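Local structure of cupin 2, conserved barrel domain protein (Shewanella frigidimarina NCIMB 400, 3D82) at residues K34-E39 with C94-I99. The protein is of unknown function but is a small cupin whose beta-barrel domain binds a metal ion, nickel in this crystal, as in many cupin-family proteins. Numbering follows the deposited sequence.
Sequences KLVKVE and CKIMII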
loop_
_atom_site.group_PDB
_atom_site.type_symbol
_atom_site.label_atom_id
_atom_site.label_comp_id
_atom_site.label_asym_id
_atom_site.label_seq_id
_atom_site.Cartn_x
_atom_site.Cartn_y
_atom_site.Cartn_z
ATOM N N LYS D 34 -5.384 6.063 -3.099
ATOM C CA LYS D 34 -6.769 6.511 -2.939
ATOM C C LYS D 34 -7.522 5.572 -2.028
ATOM O O LYS D 34 -7.460 4.363 -2.218
ATOM C CB LYS D 34 -7.450 6.545 -4.317
ATOM C CG LYS D 34 -6.928 7.663 -5.222
ATOM C CD LYS D 34 -6.769 7.282 -6.681
ATOM C CE LYS D 34 -8.006 7.258 -7.502
ATOM N NZ LYS D 34 -7.640 6.828 -8.925
ATOM N N LEU D 35 -8.278 6.141 -1.097
ATOM C CA LEU D 35 -9.120 5.371 -0.183
ATOM C C LEU D 35 -10.534 5.394 -0.698
ATOM O O LEU D 35 -11.001 6.427 -1.186
ATOM C CB LEU D 35 -9.070 5.930 1.237
ATOM C CG LEU D 35 -7.721 5.861 1.954
ATOM C CD1 LEU D 35 -7.952 6.277 3.393
ATOM C CD2 LEU D 35 -7.050 4.489 1.887
ATOM N N VAL D 36 -11.217 4.259 -0.590
ATOM C CA VAL D 36 -12.600 4.137 -1.038
ATOM C C VAL D 36 -13.396 3.269 -0.041
ATOM O O VAL D 36 -12.847 2.329 0.554
ATOM C CB VAL D 36 -12.691 3.467 -2.463
ATOM C CG1 VAL D 36 -13.932 3.938 -3.212
ATOM C CG2 VAL D 36 -11.439 3.737 -3.338
ATOM N N LYS D 37 -14.667 3.618 0.157
ATOM C CA LYS D 37 -15.621 2.806 0.899
ATOM C C LYS D 37 -16.553 2.238 -0.174
ATOM O O LYS D 37 -17.063 2.994 -1.003
ATOM C CB LYS D 37 -16.374 3.629 1.949
ATOM C CG LYS D 37 -15.492 3.970 3.140
ATOM C CD LYS D 37 -16.192 4.828 4.162
ATOM C CE LYS D 37 -15.277 5.081 5.348
ATOM N NZ LYS D 37 -16.004 5.762 6.486
ATOM N N VAL D 38 -16.726 0.910 -0.206
ATOM C CA VAL D 38 -17.550 0.252 -1.232
ATOM C C VAL D 38 -18.569 -0.719 -0.626
ATOM O O VAL D 38 -18.317 -1.321 0.412
ATOM C CB VAL D 38 -16.662 -0.459 -2.287
ATOM C CG1 VAL D 38 -15.741 0.552 -2.980
ATOM C CG2 VAL D 38 -15.822 -1.590 -1.676
ATOM N N GLU D 39 -19.734 -0.820 -1.260
ATOM C CA GLU D 39 -20.780 -1.769 -0.857
ATOM C C GLU D 39 -21.668 -2.041 -2.074
ATOM O O GLU D 39 -21.988 -1.121 -2.810
ATOM C CB GLU D 39 -21.602 -1.241 0.322
ATOM C CG GLU D 39 -22.538 -2.308 0.907
ATOM C CD GLU D 39 -23.235 -1.899 2.194
ATOM O OE1 GLU D 39 -22.794 -0.947 2.871
ATOM O OE2 GLU D 39 -24.233 -2.566 2.536
ATOM N N CYS D 94 -16.961 -2.201 2.724
ATOM C CA CYS D 94 -15.567 -2.614 2.659
ATOM C C CYS D 94 -14.682 -1.383 2.465
ATOM O O CYS D 94 -15.005 -0.519 1.654
ATOM C CB CYS D 94 -15.411 -3.599 1.523
ATOM S SG CYS D 94 -13.774 -4.267 1.388
ATOM N N LYS D 95 -13.584 -1.306 3.218
ATOM C CA LYS D 95 -12.647 -0.188 3.164
ATOM C C LYS D 95 -11.444 -0.645 2.376
ATOM O O LYS D 95 -10.766 -1.613 2.775
ATOM C CB LYS D 95 -12.240 0.255 4.577
ATOM C CG LYS D 95 -13.392 0.875 5.358
ATOM C CD LYS D 95 -13.001 1.247 6.791
ATOM C CE LYS D 95 -14.244 1.569 7.627
ATOM N NZ LYS D 95 -13.904 1.831 9.042
ATOM N N ILE D 96 -11.186 0.040 1.253
ATOM C CA ILE D 96 -10.092 -0.298 0.354
ATOM C C ILE D 96 -9.185 0.867 0.028
ATOM O O ILE D 96 -9.535 2.035 0.239
ATOM C CB ILE D 96 -10.609 -0.917 -0.979
ATOM C CG1 ILE D 96 -11.401 0.098 -1.838
ATOM C CG2 ILE D 96 -11.473 -2.129 -0.668
ATOM C CD1 ILE D 96 -11.774 -0.393 -3.249
HETATM N N MSE D 97 -8.009 0.501 -0.474
HETATM C CA MSE D 97 -7.040 1.430 -0.985
HETATM C C MSE D 97 -6.693 0.987 -2.405
HETATM O O MSE D 97 -6.457 -0.196 -2.646
HETATM C CB MSE D 97 -5.770 1.523 -0.119
HETATM C CG MSE D 97 -4.818 2.590 -0.656
HETATM SE SE MSE D 97 -3.546 3.247 0.602
HETATM C CE MSE D 97 -2.450 1.702 0.637
ATOM N N ILE D 98 -6.721 1.941 -3.327
ATOM C CA ILE D 98 -6.365 1.731 -4.733
ATOM C C ILE D 98 -5.131 2.562 -5.032
ATOM O O ILE D 98 -5.031 3.704 -4.574
ATOM C CB ILE D 98 -7.487 2.144 -5.696
ATOM C CG1 ILE D 98 -8.709 1.250 -5.535
ATOM C CG2 ILE D 98 -7.041 2.051 -7.158
ATOM C CD1 ILE D 98 -9.967 1.886 -6.232
ATOM N N ILE D 99 -4.192 1.969 -5.777
ATOM C CA ILE D 99 -2.967 2.637 -6.179
ATOM C C ILE D 99 -2.864 2.490 -7.689
ATOM O O ILE D 99 -2.963 1.372 -8.225
ATOM C CB ILE D 99 -1.703 2.058 -5.497
ATOM C CG1 ILE D 99 -1.881 1.938 -3.969
ATOM C CG2 ILE D 99 -0.473 2.948 -5.827
ATOM C CD1 ILE D 99 -0.740 1.194 -3.270
HETATM O O HOH W 1 -14.409 4.824 8.805
#
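Val36 and Ile96 face each other across a hydrogen-bonded antiparallel pair, and Val36 CB lies 3.7 Å from Ile96 CG1. Ile96 carries CG1 between its backbone N and carbonyl carbon (chi1 67°), which sets this atom against Val36 CB; the extended chi2 (172°) then carries CD1 on to Val38 CG1 at 4.1 Å, the two side chains crossing at about a right angle. Val36 CG2 meets Ile98 CD1 at 3.7 Å, while Val38 CG2 packs on Cys94 CB. An alanine in place of Ile96 would probably leave Val36 CB and Val38 CG1 without the apolar branch that links them, opening a gap on this face of the sheet.

Beneath these side chains the backbones pair through six N-H...O bonds, two each for Lys34 with Ile98, Val36 with Ile96 and Val38 with Cys94. The straightest, Ile96 N to Val36 O, has an angle of 178° at hydrogen. This antiparallel pairing of 31-39 with 93-101 belongs to the five-stranded sheet of the cupin barrel. Strand 52-56 flanks 93-101 on its other edge and contributes Glu52, which binds the nickel ion with His45, His47 and His86; Ile98 touches Glu52.

On the reverse face, Leu35 CD2 lies 3.8 Å from CB of Met97, which is present as selenomethionine, and Met97 also packs on Ile55 of the second subunit. Farther along, Lys37 NZ and Lys95 NZ stand 5.1 Å apart, and one water accepts from both. Carbonyls of Phe13 and Phe16 hold the first ammonium and a salt bridge to Glu58 the second, probably easing the repulsion.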